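Endonuclease IV (Thermus thermophilus, PDB 3AAM) cleaves DNA backbones at apurinic or apyrimidinic sites during base excision repair, leaving a 3'-hydroxyl and a 5'-terminal sugar phosphate, and also acts as a 3'-5' exonuclease. Local coordinates at residues P2-H7 with R261-W266; L8-K13 with F31-K36; S89-L94 with L125-V130; D179-P184 with G225-G230; V187-D192 with D237-D242. All blocks are in the same frame, centred on the assembly; numbering follows the deposited sequence.

Contact 1 (P2-H7 with R261-W266); sequences PRYGFH and RVFRAW
Y4 and F263 meet as two long side chains sliding past one another in opposite directions, so that each ring lies beside the root of the other. The CB of Y4 sits over the centre of the F263 ring, a CH-pi contact 3.8 Å from the F263 centroid, while the CB of F263 lies over a face of the Y4 ring. Because of this slip the two ring planes, 29° apart, hardly overlap, and their centroids stand 5.2 Å from each other. With CG in the crowded position (chi1 63°), the phenol reaches across to R264.

The far end of Y4 is fixed by polar contact. R264, extended from CG to NE, crosses the tyrosine at about a right angle and presents the edge of its guanidinium to the hydroxyl. Its NE donates to Y4 OH at 2.9 Å in a nearly straight bond (170°) lying in the guanidinium plane, and NH2 adds a weak bond to the same oxygen. NH2 is also held by L26 O. From the other end of the strand, F6 brings CE1 to the edge of the F263 ring.

Strand 3-6 thus runs almost exactly antiparallel to the segment of helix 253-267 that packs on it, at 9.8 Å between axes. Strand 244-247 pairs alongside, and F235 of helix 230-235 meets the F263 ring, completing this sector of the TIM barrel.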
# COMPACT_ATOMS: atom_id res chain seq x y z
N PRO A 2 9.54 -13.91 0.26
CA PRO A 2 8.83 -12.62 0.18
C PRO A 2 9.33 -11.62 1.22
O PRO A 2 9.66 -11.98 2.35
CB PRO A 2 7.35 -12.93 0.41
CG PRO A 2 7.44 -14.18 1.28
CD PRO A 2 8.62 -14.97 0.68
N ARG A 3 9.39 -10.35 0.82
CA ARG A 3 9.84 -9.29 1.70
C ARG A 3 8.68 -8.81 2.57
O ARG A 3 7.52 -8.87 2.16
CB ARG A 3 10.43 -8.14 0.88
CG ARG A 3 11.77 -8.50 0.23
CD ARG A 3 12.27 -7.43 -0.72
NE ARG A 3 13.61 -7.73 -1.21
CZ ARG A 3 14.73 -7.51 -0.51
NH1 ARG A 3 14.67 -6.99 0.70
NH2 ARG A 3 15.90 -7.84 -1.04
N TYR A 4 9.00 -8.33 3.77
CA TYR A 4 7.97 -7.88 4.69
C TYR A 4 8.38 -6.64 5.48
O TYR A 4 9.56 -6.41 5.74
CB TYR A 4 7.64 -9.02 5.67
CG TYR A 4 8.82 -9.41 6.53
CD1 TYR A 4 9.03 -8.82 7.78
CD2 TYR A 4 9.77 -10.31 6.06
CE1 TYR A 4 10.16 -9.12 8.53
CE2 TYR A 4 10.91 -10.62 6.81
CZ TYR A 4 11.09 -10.01 8.05
OH TYR A 4 12.22 -10.30 8.78
N GLY A 5 7.39 -5.85 5.86
CA GLY A 5 7.68 -4.65 6.62
C GLY A 5 6.44 -3.99 7.19
O GLY A 5 5.32 -4.49 7.06
N PHE A 6 6.67 -2.84 7.82
CA PHE A 6 5.60 -2.05 8.44
C PHE A 6 5.59 -0.66 7.84
O PHE A 6 6.43 -0.31 7.01
CB PHE A 6 5.86 -1.85 9.94
CG PHE A 6 6.03 -3.11 10.73
CD1 PHE A 6 5.15 -4.17 10.58
CD2 PHE A 6 7.04 -3.19 11.68
CE1 PHE A 6 5.27 -5.30 11.38
CE2 PHE A 6 7.17 -4.32 12.49
CZ PHE A 6 6.28 -5.38 12.34
N HIS A 7 4.63 0.13 8.29
CA HIS A 7 4.55 1.52 7.89
C HIS A 7 5.32 2.23 9.00
O HIS A 7 4.97 2.12 10.18
CB HIS A 7 3.11 2.01 7.86
CG HIS A 7 2.98 3.38 7.28
ND1 HIS A 7 3.44 4.51 7.93
CD2 HIS A 7 2.49 3.81 6.09
CE1 HIS A 7 3.25 5.57 7.17
NE2 HIS A 7 2.67 5.17 6.05
N ARG A 261 7.49 -11.66 14.86
CA ARG A 261 7.60 -13.07 15.20
C ARG A 261 6.70 -13.91 14.30
O ARG A 261 7.07 -15.00 13.89
CB ARG A 261 7.28 -13.27 16.69
CG ARG A 261 8.47 -12.95 17.60
CD ARG A 261 8.03 -12.64 19.03
NE ARG A 261 7.24 -13.73 19.60
CZ ARG A 261 7.75 -14.81 20.18
NH1 ARG A 261 9.06 -14.97 20.28
NH2 ARG A 261 6.94 -15.74 20.67
N VAL A 262 5.52 -13.38 13.96
CA VAL A 262 4.62 -14.12 13.08
C VAL A 262 5.16 -14.13 11.64
O VAL A 262 5.20 -15.17 10.99
CB VAL A 262 3.20 -13.54 13.13
CG1 VAL A 262 2.29 -14.30 12.17
CG2 VAL A 262 2.65 -13.65 14.56
N PHE A 263 5.60 -12.97 11.14
CA PHE A 263 6.14 -12.88 9.79
C PHE A 263 7.30 -13.85 9.63
O PHE A 263 7.38 -14.59 8.66
CB PHE A 263 6.68 -11.47 9.49
CG PHE A 263 5.71 -10.57 8.79
CD1 PHE A 263 5.09 -10.96 7.61
CD2 PHE A 263 5.48 -9.28 9.28
CE1 PHE A 263 4.24 -10.08 6.93
CE2 PHE A 263 4.63 -8.40 8.61
CZ PHE A 263 4.01 -8.80 7.43
N ARG A 264 8.21 -13.83 10.60
CA ARG A 264 9.38 -14.68 10.54
C ARG A 264 9.08 -16.17 10.69
O ARG A 264 9.75 -16.99 10.08
CB ARG A 264 10.40 -14.19 11.57
CG ARG A 264 11.05 -12.91 11.10
CD ARG A 264 11.63 -12.04 12.20
NE ARG A 264 12.17 -10.82 11.61
CZ ARG A 264 12.64 -9.79 12.29
NH1 ARG A 264 12.65 -9.81 13.62
NH2 ARG A 264 13.11 -8.73 11.64
N ALA A 265 8.07 -16.50 11.48
CA ALA A 265 7.70 -17.90 11.65
C ALA A 265 7.17 -18.39 10.31
O ALA A 265 7.49 -19.49 9.86
CB ALA A 265 6.64 -18.04 12.73
N TRP A 266 6.36 -17.56 9.67
CA TRP A 266 5.79 -17.92 8.38
C TRP A 266 6.88 -18.05 7.33
O TRP A 266 6.88 -18.99 6.55
CB TRP A 266 4.77 -16.88 7.93
CG TRP A 266 3.51 -16.89 8.72
CD1 TRP A 266 3.12 -17.82 9.64
CD2 TRP A 266 2.45 -15.92 8.66
NE1 TRP A 266 1.89 -17.50 10.15
CE2 TRP A 266 1.46 -16.34 9.56
CE3 TRP A 266 2.25 -14.75 7.92
CZ2 TRP A 266 0.27 -15.62 9.76
CZ3 TRP A 266 1.07 -14.03 8.11
CH2 TRP A 266 0.10 -14.47 9.02

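Contact 2 (L8-K13 with F31-K36); sequences LSIAGK and FQIFAK
The ring of F31 is the flat group nearest the meeting of 8-13 with 31-36, and two aliphatic groups meet it: CG2 of I33, from its own strand, lies at its edge in the ring plane, while CD1 of L8 approaches obliquely. That methyl is closer still to the root of the side chain, 3.7 Å from F31 CB, and the two side chains cross at about a right angle. The F34 ring turns to another partner, the ring of H7.

A single direct backbone bond joins the segments. L8 N donates to Q32 O at 2.7 Å, nearly along the C=O axis of the acceptor. One residue further the chains have parted, and a water fills the step: it donates to L8 O at 2.7 Å and accepts from F34 N at 2.9 Å. This is where the first two strands of the TIM barrel diverge, 3-6 giving way, in the first beta-alpha-beta unit, to the loop before helix 15-26.

Within that loop S9 OG accepts from A11 N, an ST turn, and I10 is directed back at the strand. Its CG2 rests 3.7 Å from I33 CB, the two isoleucines crossing at about a right angle. The other branch carries CD1 to 3.3 Å from F34 O, a buried carbonyl oxygen with no polar partner. Beyond, K36 extends to salt bridges with D92 and D93, and Q32 NE2 bonds E248.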
# COMPACT_ATOMS: atom_id res chain seq x y z
N LEU A 8 6.38 2.93 8.61
CA LEU A 8 7.25 3.63 9.55
C LEU A 8 7.03 5.14 9.53
O LEU A 8 6.64 5.71 8.52
CB LEU A 8 8.71 3.32 9.22
CG LEU A 8 9.07 1.84 9.07
CD1 LEU A 8 10.52 1.71 8.60
CD2 LEU A 8 8.86 1.12 10.39
N SER A 9 7.33 5.78 10.67
CA SER A 9 7.17 7.22 10.81
C SER A 9 8.30 8.01 10.18
O SER A 9 9.44 7.54 10.11
CB SER A 9 7.06 7.58 12.29
OG SER A 9 7.06 8.99 12.47
N ILE A 10 7.99 9.22 9.73
CA ILE A 10 8.99 10.10 9.14
C ILE A 10 9.06 11.39 9.94
O ILE A 10 9.76 12.33 9.56
CB ILE A 10 8.68 10.44 7.66
CG1 ILE A 10 7.34 11.18 7.56
CG2 ILE A 10 8.64 9.16 6.84
CD1 ILE A 10 7.10 11.79 6.19
N ALA A 11 8.34 11.44 11.06
CA ALA A 11 8.34 12.62 11.91
C ALA A 11 9.65 12.73 12.67
O ALA A 11 10.38 11.75 12.83
CB ALA A 11 7.17 12.55 12.88
N GLY A 12 9.96 13.93 13.15
CA GLY A 12 11.19 14.12 13.91
C GLY A 12 12.36 14.63 13.10
O GLY A 12 12.28 14.79 11.88
N LYS A 13 13.47 14.86 13.80
CA LYS A 13 14.70 15.39 13.20
C LYS A 13 15.37 14.46 12.19
O LYS A 13 16.19 14.91 11.39
CB LYS A 13 15.69 15.74 14.32
CG LYS A 13 15.14 16.73 15.33
CD LYS A 13 15.09 18.15 14.78
CE LYS A 13 16.49 18.72 14.62
NZ LYS A 13 16.51 20.18 14.34
N PHE A 31 9.66 -1.56 3.54
CA PHE A 31 8.99 -0.61 4.41
C PHE A 31 8.13 0.39 3.64
O PHE A 31 8.25 0.53 2.42
CB PHE A 31 9.99 0.12 5.33
CG PHE A 31 10.88 1.11 4.63
CD1 PHE A 31 10.51 2.45 4.52
CD2 PHE A 31 12.10 0.71 4.09
CE1 PHE A 31 11.35 3.37 3.89
CE2 PHE A 31 12.93 1.62 3.46
CZ PHE A 31 12.56 2.96 3.35
N GLN A 32 7.26 1.07 4.37
CA GLN A 32 6.35 2.04 3.80
C GLN A 32 6.33 3.29 4.66
O GLN A 32 6.47 3.21 5.88
CB GLN A 32 4.95 1.42 3.73
CG GLN A 32 3.85 2.35 3.24
CD GLN A 32 2.53 1.62 3.08
OE1 GLN A 32 2.33 0.90 2.10
NE2 GLN A 32 1.63 1.79 4.04
N ILE A 33 6.16 4.44 4.02
CA ILE A 33 6.11 5.73 4.71
C ILE A 33 5.12 6.64 3.99
O ILE A 33 4.64 6.32 2.90
CB ILE A 33 7.47 6.45 4.67
CG1 ILE A 33 7.93 6.60 3.22
CG2 ILE A 33 8.51 5.68 5.48
CD1 ILE A 33 9.14 7.52 3.05
N PHE A 34 4.82 7.77 4.62
CA PHE A 34 3.96 8.78 4.01
C PHE A 34 4.98 9.78 3.48
O PHE A 34 6.15 9.73 3.86
CB PHE A 34 3.08 9.48 5.05
CG PHE A 34 1.95 8.65 5.57
CD1 PHE A 34 1.02 8.09 4.70
CD2 PHE A 34 1.78 8.47 6.94
CE1 PHE A 34 -0.06 7.35 5.19
CE2 PHE A 34 0.71 7.73 7.44
CZ PHE A 34 -0.21 7.17 6.57
N ALA A 35 4.54 10.68 2.60
CA ALA A 35 5.43 11.71 2.06
C ALA A 35 5.24 13.01 2.83
O ALA A 35 5.96 13.99 2.62
CB ALA A 35 5.16 11.92 0.57
N LYS A 36 4.24 13.01 3.70
CA LYS A 36 3.91 14.15 4.56
C LYS A 36 2.84 13.68 5.54
O LYS A 36 2.26 12.61 5.36
CB LYS A 36 3.40 15.35 3.75
CG LYS A 36 2.04 15.17 3.10
CD LYS A 36 2.15 14.60 1.71
CE LYS A 36 0.86 14.79 0.93
NZ LYS A 36 1.05 14.44 -0.51
O HOH W 1 5.27 7.77 7.47

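Contact 3 (S89-L94 with L125-V130); sequences SLADDL and LRLAGV
Along helix 82-100, S89 and L90 make no contact with 125-130: S89 OG is hydrogen-bonded to K36 NZ, and L90 packs its side chain on strands 104-107 and 135-139 beneath. The first real touch comes at A91. Its CB lies 3.9 Å from L127 CB, and its carbonyl oxygen faces the methyl of A128, with A91 O and A128 CB 3.7 Å apart. Two alanines face each other here, which lets the backbones come close, 5.0 Å between the CA atoms of A91 and A128.

D92 and D93 follow on the far side of the turn and form salt bridges with K36, D92 also bonding K96. One turn on from A91, L94 comes round to the interface and makes the largest contribution. Its CB is shared between two neighbours, A128 CB at 3.7 Å and V130 CG2 at 3.7 Å. With CG anti to the carbonyl carbon (chi1 -68°), its outer end is sent toward the last turn of 114-128, where L94 CD1 meets L125 CD2 at 3.8 Å, the two leucines crossing obliquely.

V130 can reach L94 because the chain leaves the helix at G129. This glycine, at positive phi (57°), closes a Schellman motif, with G129 N bonded to R126 O and V130 N to L125 O, and the chain folds back to present the valine.

Every side-chain contact between these neighbouring outer helices of the barrel is therefore apolar, held by close fit of small and branched groups, while the acidic side chains of 89-94 are spent on lysines elsewhere.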
# COMPACT_ATOMS: atom_id res chain seq x y z
N SER A 89 -2.37 16.55 -4.33
CA SER A 89 -1.69 15.90 -3.22
C SER A 89 -1.01 14.61 -3.68
O SER A 89 0.12 14.31 -3.28
CB SER A 89 -2.67 15.59 -2.09
OG SER A 89 -2.03 14.94 -1.01
N LEU A 90 -1.70 13.84 -4.53
CA LEU A 90 -1.15 12.59 -5.03
C LEU A 90 0.04 12.88 -5.94
O LEU A 90 1.00 12.12 -5.97
CB LEU A 90 -2.21 11.78 -5.77
CG LEU A 90 -1.77 10.40 -6.30
CD1 LEU A 90 -1.23 9.54 -5.16
CD2 LEU A 90 -2.94 9.71 -6.97
N ALA A 91 -0.03 13.98 -6.69
CA ALA A 91 1.07 14.35 -7.58
C ALA A 91 2.29 14.64 -6.72
O ALA A 91 3.42 14.29 -7.09
CB ALA A 91 0.70 15.58 -8.39
N ASP A 92 2.07 15.26 -5.56
CA ASP A 92 3.16 15.56 -4.64
C ASP A 92 3.80 14.26 -4.16
O ASP A 92 5.02 14.14 -4.11
CB ASP A 92 2.65 16.37 -3.45
CG ASP A 92 3.68 16.47 -2.33
OD1 ASP A 92 4.74 17.11 -2.53
OD2 ASP A 92 3.42 15.91 -1.24
N ASP A 93 2.97 13.28 -3.81
CA ASP A 93 3.48 11.99 -3.35
C ASP A 93 4.38 11.37 -4.42
O ASP A 93 5.44 10.85 -4.12
CB ASP A 93 2.35 11.00 -3.05
CG ASP A 93 1.53 11.38 -1.83
OD1 ASP A 93 2.10 11.93 -0.86
OD2 ASP A 93 0.31 11.12 -1.84
N LEU A 94 3.93 11.43 -5.67
CA LEU A 94 4.69 10.86 -6.78
C LEU A 94 6.01 11.59 -7.02
O LEU A 94 7.03 10.97 -7.30
CB LEU A 94 3.84 10.87 -8.05
CG LEU A 94 2.63 9.93 -8.03
CD1 LEU A 94 1.66 10.30 -9.14
CD2 LEU A 94 3.11 8.50 -8.18
N LEU A 125 -0.51 11.57 -12.33
CA LEU A 125 0.69 11.08 -13.00
C LEU A 125 1.22 12.12 -13.97
O LEU A 125 2.42 12.35 -14.06
CB LEU A 125 0.38 9.78 -13.75
CG LEU A 125 0.25 8.52 -12.90
CD1 LEU A 125 -0.24 7.36 -13.74
CD2 LEU A 125 1.60 8.19 -12.28
N ARG A 126 0.31 12.76 -14.70
CA ARG A 126 0.71 13.78 -15.67
C ARG A 126 1.29 15.00 -14.97
O ARG A 126 2.33 15.52 -15.37
CB ARG A 126 -0.49 14.18 -16.53
CG ARG A 126 -0.11 14.99 -17.75
CD ARG A 126 -1.27 15.13 -18.71
NE ARG A 126 -0.87 15.79 -19.95
CZ ARG A 126 0.02 15.29 -20.80
NH1 ARG A 126 0.61 14.13 -20.56
NH2 ARG A 126 0.32 15.96 -21.90
N LEU A 127 0.63 15.46 -13.91
CA LEU A 127 1.13 16.61 -13.17
C LEU A 127 2.53 16.34 -12.63
O LEU A 127 3.39 17.21 -12.65
CB LEU A 127 0.20 16.96 -12.01
CG LEU A 127 -1.12 17.65 -12.33
CD1 LEU A 127 -1.89 17.92 -11.06
CD2 LEU A 127 -0.83 18.95 -13.06
N ALA A 128 2.75 15.12 -12.15
CA ALA A 128 4.05 14.76 -11.59
C ALA A 128 5.09 14.47 -12.67
O ALA A 128 6.27 14.32 -12.36
CB ALA A 128 3.89 13.54 -10.68
N GLY A 129 4.65 14.41 -13.92
CA GLY A 129 5.58 14.13 -15.00
C GLY A 129 6.30 12.82 -14.75
O GLY A 129 7.48 12.67 -15.08
N VAL A 130 5.58 11.87 -14.17
CA VAL A 130 6.15 10.57 -13.85
C VAL A 130 6.32 9.70 -15.09
O VAL A 130 5.47 9.68 -15.97
CB VAL A 130 5.26 9.81 -12.84
CG1 VAL A 130 5.84 8.43 -12.57
CG2 VAL A 130 5.15 10.59 -11.55

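Contact 4 (D179-P184 with G225-G230); sequences DVAEDP and GKIGEG
V180 sets its CG1 anti to the backbone N (chi1 -174°), and I227 sets its CG2 likewise, with CG1 beside its own N (chi1 -57°). These torsions aim one methyl of each residue at the other, and V180 CG1 meets I227 CG2 at 3.7 Å, the side chains crossing obliquely. The same I227 methyl also lies near the backbone N of A181.

The methyl of A181 packs on backbone atoms: A181 CB lies 3.6 Å from K226 O and close to I227 CA. The nearest pair of CA atoms, those of A181 and I227, are 4.1 Å apart. G230 completes the fit from the other end. Its CA lies 3.7 Å from V180 O, and a CB at this position would clash with that oxygen, so the absence of a side chain is what lets the loops close. P184 CB then rests 3.6 Å from G230 O.

Each loop is braced internally. D179 OD1 is met from above its carboxylate plane by E182 N, an Asx motif, and D183 takes the N-cap position of helix 184-194. On the other side, I227 to G230 form a type II' turn, while D207 accepts from the N-H groups of I227 and G228.

Two loops thus pack together beside helix 170-176, whose Y174 touches both. They lie near the manganese site of H172, D217 and H219 in this TIM-barrel nuclease, the I227 side chain about 11 Å from the ion.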
# COMPACT_ATOMS: atom_id res chain seq x y z
N ASP A 179 -13.42 -14.38 0.40
CA ASP A 179 -13.08 -15.21 1.56
C ASP A 179 -11.60 -15.54 1.71
O ASP A 179 -11.18 -16.67 1.45
CB ASP A 179 -13.90 -16.50 1.54
CG ASP A 179 -13.99 -17.15 2.91
OD1 ASP A 179 -13.20 -16.78 3.80
OD2 ASP A 179 -14.86 -18.03 3.09
N VAL A 180 -10.81 -14.57 2.15
CA VAL A 180 -9.38 -14.78 2.34
C VAL A 180 -9.11 -15.75 3.50
O VAL A 180 -8.09 -16.44 3.51
CB VAL A 180 -8.65 -13.46 2.64
CG1 VAL A 180 -7.14 -13.69 2.67
CG2 VAL A 180 -9.02 -12.42 1.59
N ALA A 181 -10.02 -15.79 4.46
CA ALA A 181 -9.87 -16.66 5.62
C ALA A 181 -9.94 -18.15 5.31
O ALA A 181 -9.09 -18.92 5.75
CB ALA A 181 -10.93 -16.31 6.67
N GLU A 182 -10.96 -18.54 4.54
CA GLU A 182 -11.16 -19.95 4.20
C GLU A 182 -10.73 -20.36 2.80
O GLU A 182 -10.56 -21.55 2.54
CB GLU A 182 -12.64 -20.31 4.39
CG GLU A 182 -13.17 -20.05 5.79
CD GLU A 182 -12.32 -20.69 6.86
OE1 GLU A 182 -12.00 -21.89 6.73
OE2 GLU A 182 -11.96 -19.99 7.83
N ASP A 183 -10.57 -19.40 1.90
CA ASP A 183 -10.18 -19.71 0.53
C ASP A 183 -9.18 -18.70 -0.02
O ASP A 183 -9.39 -18.11 -1.08
CB ASP A 183 -11.43 -19.77 -0.36
CG ASP A 183 -11.14 -20.30 -1.75
OD1 ASP A 183 -10.16 -21.07 -1.92
OD2 ASP A 183 -11.90 -19.97 -2.68
N PRO A 184 -8.05 -18.51 0.70
CA PRO A 184 -7.03 -17.56 0.25
C PRO A 184 -6.50 -17.84 -1.16
O PRO A 184 -6.22 -16.92 -1.92
CB PRO A 184 -5.95 -17.68 1.32
CG PRO A 184 -6.11 -19.10 1.81
CD PRO A 184 -7.61 -19.24 1.89
N GLY A 225 -7.00 -11.10 13.80
CA GLY A 225 -8.24 -10.78 13.13
C GLY A 225 -9.05 -12.00 12.72
O GLY A 225 -8.79 -13.11 13.19
N LYS A 226 -10.01 -11.79 11.83
CA LYS A 226 -10.87 -12.87 11.36
C LYS A 226 -10.30 -13.70 10.23
O LYS A 226 -10.84 -14.76 9.90
CB LYS A 226 -12.23 -12.30 10.94
CG LYS A 226 -12.92 -11.47 12.02
CD LYS A 226 -13.10 -12.26 13.30
CE LYS A 226 -13.73 -11.41 14.39
NZ LYS A 226 -13.74 -12.12 15.71
N ILE A 227 -9.21 -13.24 9.62
CA ILE A 227 -8.61 -14.00 8.53
C ILE A 227 -7.62 -15.01 9.10
O ILE A 227 -7.52 -16.13 8.60
CB ILE A 227 -7.89 -13.06 7.53
CG1 ILE A 227 -8.89 -12.03 7.00
CG2 ILE A 227 -7.32 -13.89 6.38
CD1 ILE A 227 -8.28 -10.95 6.13
N GLY A 228 -6.91 -14.61 10.15
CA GLY A 228 -5.96 -15.51 10.80
C GLY A 228 -4.91 -16.12 9.90
O GLY A 228 -4.23 -15.42 9.15
N GLU A 229 -4.76 -17.44 9.98
CA GLU A 229 -3.76 -18.14 9.18
C GLU A 229 -4.02 -18.05 7.69
O GLU A 229 -3.18 -18.46 6.88
CB GLU A 229 -3.67 -19.61 9.62
CG GLU A 229 -3.17 -19.78 11.05
CD GLU A 229 -1.72 -19.37 11.24
OE1 GLU A 229 -1.14 -18.73 10.33
OE2 GLU A 229 -1.14 -19.69 12.30
N GLY A 230 -5.17 -17.50 7.31
CA GLY A 230 -5.45 -17.34 5.90
C GLY A 230 -4.39 -16.44 5.29
O GLY A 230 -4.01 -16.59 4.12

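Contact 5 (V187-D192 with D237-D242); sequences VLDALD and DPRLKD
The close-packed part of this contact centres on L188, whose CD1 reaches tip to tip toward D237, 3.4 Å from OD2, and toward L240, 3.9 Å from its CD1. Beside it the guanidinium of R239 brings NH2 to 3.5 Å from L188 CB.

R239, bent at chi3 (-70°), turns back to grip D237 side-on: R239 NE donates to the syn lone pair of D237 OD1 at 2.9 Å, and R239 NH2 bonds D237 OD2 at 2.9 Å. D237 OD1 uses its anti lone pair for R239 N, an Asx turn, so the buried carboxylate takes three bonds and fixes the orientation of the guanidinium.

On the rim, D189 makes the direct bond between the segments. It crosses the arginine at about a right angle, its carboxylate plane 53° from the guanidinium, and D189 OD1 accepts from R239 NH1 at 2.7 Å and weakly from R239 NH2. The looser, wetter part is D192, which stops short: a water bridges its OD2 to R239 NH1. The arginine would be expected to stabilise the charged form of both D189 and the buried D237.

The arrangement is a salt-bridge network of D189, D237 and R239, which ties helix 184-194 to the loop leading into strand 244-247 of the barrel, away from the metal site.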
# COMPACT_ATOMS: atom_id res chain seq x y z
N VAL A 187 -9.00 -16.67 -3.72
CA VAL A 187 -9.01 -15.21 -3.83
C VAL A 187 -7.87 -14.77 -4.74
O VAL A 187 -8.03 -13.88 -5.57
CB VAL A 187 -8.86 -14.54 -2.45
CG1 VAL A 187 -8.75 -13.03 -2.62
CG2 VAL A 187 -10.07 -14.86 -1.59
N LEU A 188 -6.71 -15.40 -4.59
CA LEU A 188 -5.58 -15.04 -5.43
C LEU A 188 -5.83 -15.51 -6.86
O LEU A 188 -5.37 -14.87 -7.80
CB LEU A 188 -4.28 -15.65 -4.89
CG LEU A 188 -3.81 -15.06 -3.56
CD1 LEU A 188 -2.52 -15.75 -3.15
CD2 LEU A 188 -3.59 -13.56 -3.68
N ASP A 189 -6.56 -16.61 -7.03
CA ASP A 189 -6.86 -17.10 -8.37
C ASP A 189 -7.75 -16.08 -9.07
O ASP A 189 -7.60 -15.81 -10.26
CB ASP A 189 -7.59 -18.44 -8.34
CG ASP A 189 -6.79 -19.54 -7.67
OD1 ASP A 189 -5.55 -19.50 -7.73
OD2 ASP A 189 -7.42 -20.46 -7.10
N ALA A 190 -8.70 -15.52 -8.31
CA ALA A 190 -9.63 -14.53 -8.84
C ALA A 190 -8.88 -13.26 -9.22
O ALA A 190 -9.15 -12.65 -10.26
CB ALA A 190 -10.71 -14.22 -7.81
N LEU A 191 -7.93 -12.87 -8.38
CA LEU A 191 -7.17 -11.66 -8.65
C LEU A 191 -6.30 -11.84 -9.90
O LEU A 191 -6.16 -10.92 -10.70
CB LEU A 191 -6.29 -11.31 -7.45
CG LEU A 191 -5.49 -10.01 -7.55
CD1 LEU A 191 -6.45 -8.83 -7.74
CD2 LEU A 191 -4.66 -9.81 -6.28
N ASP A 192 -5.73 -13.03 -10.07
CA ASP A 192 -4.88 -13.30 -11.22
C ASP A 192 -5.70 -13.31 -12.51
O ASP A 192 -5.22 -12.86 -13.55
CB ASP A 192 -4.17 -14.65 -11.04
CG ASP A 192 -3.11 -14.88 -12.09
OD1 ASP A 192 -2.31 -13.95 -12.33
OD2 ASP A 192 -3.07 -15.99 -12.66
N ASP A 237 2.10 -17.88 -0.75
CA ASP A 237 1.66 -18.40 -2.04
C ASP A 237 2.86 -18.30 -2.98
O ASP A 237 3.46 -17.23 -3.11
CB ASP A 237 0.49 -17.60 -2.59
CG ASP A 237 -0.07 -18.19 -3.86
OD1 ASP A 237 0.56 -18.04 -4.93
OD2 ASP A 237 -1.15 -18.82 -3.80
N PRO A 238 3.22 -19.40 -3.65
CA PRO A 238 4.37 -19.39 -4.57
C PRO A 238 4.34 -18.30 -5.64
O PRO A 238 5.39 -17.87 -6.12
CB PRO A 238 4.33 -20.79 -5.16
CG PRO A 238 3.80 -21.61 -4.04
CD PRO A 238 2.65 -20.75 -3.54
N ARG A 239 3.15 -17.86 -6.02
CA ARG A 239 3.03 -16.83 -7.05
C ARG A 239 3.43 -15.45 -6.55
O ARG A 239 3.67 -14.55 -7.35
CB ARG A 239 1.59 -16.79 -7.57
CG ARG A 239 1.17 -18.04 -8.31
CD ARG A 239 -0.33 -18.08 -8.54
NE ARG A 239 -1.08 -18.28 -7.31
CZ ARG A 239 -2.40 -18.45 -7.25
NH1 ARG A 239 -3.13 -18.44 -8.36
NH2 ARG A 239 -3.00 -18.64 -6.08
N LEU A 240 3.51 -15.28 -5.23
CA LEU A 240 3.85 -13.99 -4.65
C LEU A 240 5.19 -14.00 -3.92
O LEU A 240 5.52 -13.06 -3.21
CB LEU A 240 2.77 -13.57 -3.66
CG LEU A 240 1.33 -13.55 -4.17
CD1 LEU A 240 0.40 -13.19 -3.03
CD2 LEU A 240 1.20 -12.56 -5.32
N LYS A 241 5.97 -15.06 -4.11
CA LYS A 241 7.25 -15.19 -3.42
C LYS A 241 8.22 -14.03 -3.61
O LYS A 241 9.08 -13.81 -2.76
CB LYS A 241 7.93 -16.50 -3.80
CG LYS A 241 8.33 -16.60 -5.26
CD LYS A 241 8.86 -17.98 -5.56
CE LYS A 241 9.20 -18.14 -7.03
NZ LYS A 241 9.69 -19.52 -7.32
N ASP A 242 8.10 -13.29 -4.70
CA ASP A 242 9.01 -12.17 -4.96
C ASP A 242 8.34 -10.81 -4.78
O ASP A 242 8.84 -9.80 -5.29
CB ASP A 242 9.58 -12.27 -6.38
CG ASP A 242 10.33 -13.57 -6.62
OD1 ASP A 242 11.29 -13.84 -5.87
OD2 ASP A 242 9.97 -14.31 -7.55
O HOH W 2 -2.49 -18.27 -11.29

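Contacts 1, 2 and 5 are largely buried, whereas contacts 3 and 4 are only partly so, at the periphery. Contacts 1 and 2 share one sheet, and a probable hydrogen bond from Q32 to F6 joins them; contact 1 relies on aromatic rings and a tyrosine-arginine hydrogen bond, contact 2 on backbone bonding and aliphatic branches. Contact 3 is purely apolar between outer helices, yet K36 of contact 2 forms salt bridges with its D92 and D93. Contact 4 combines small residues with a V180-I227 contact, in the neighbourhood of the metal site rather than at it. Contact 5 alone carries salt bridges between its segments; its V187 packs on D179 and V180 of contact 4.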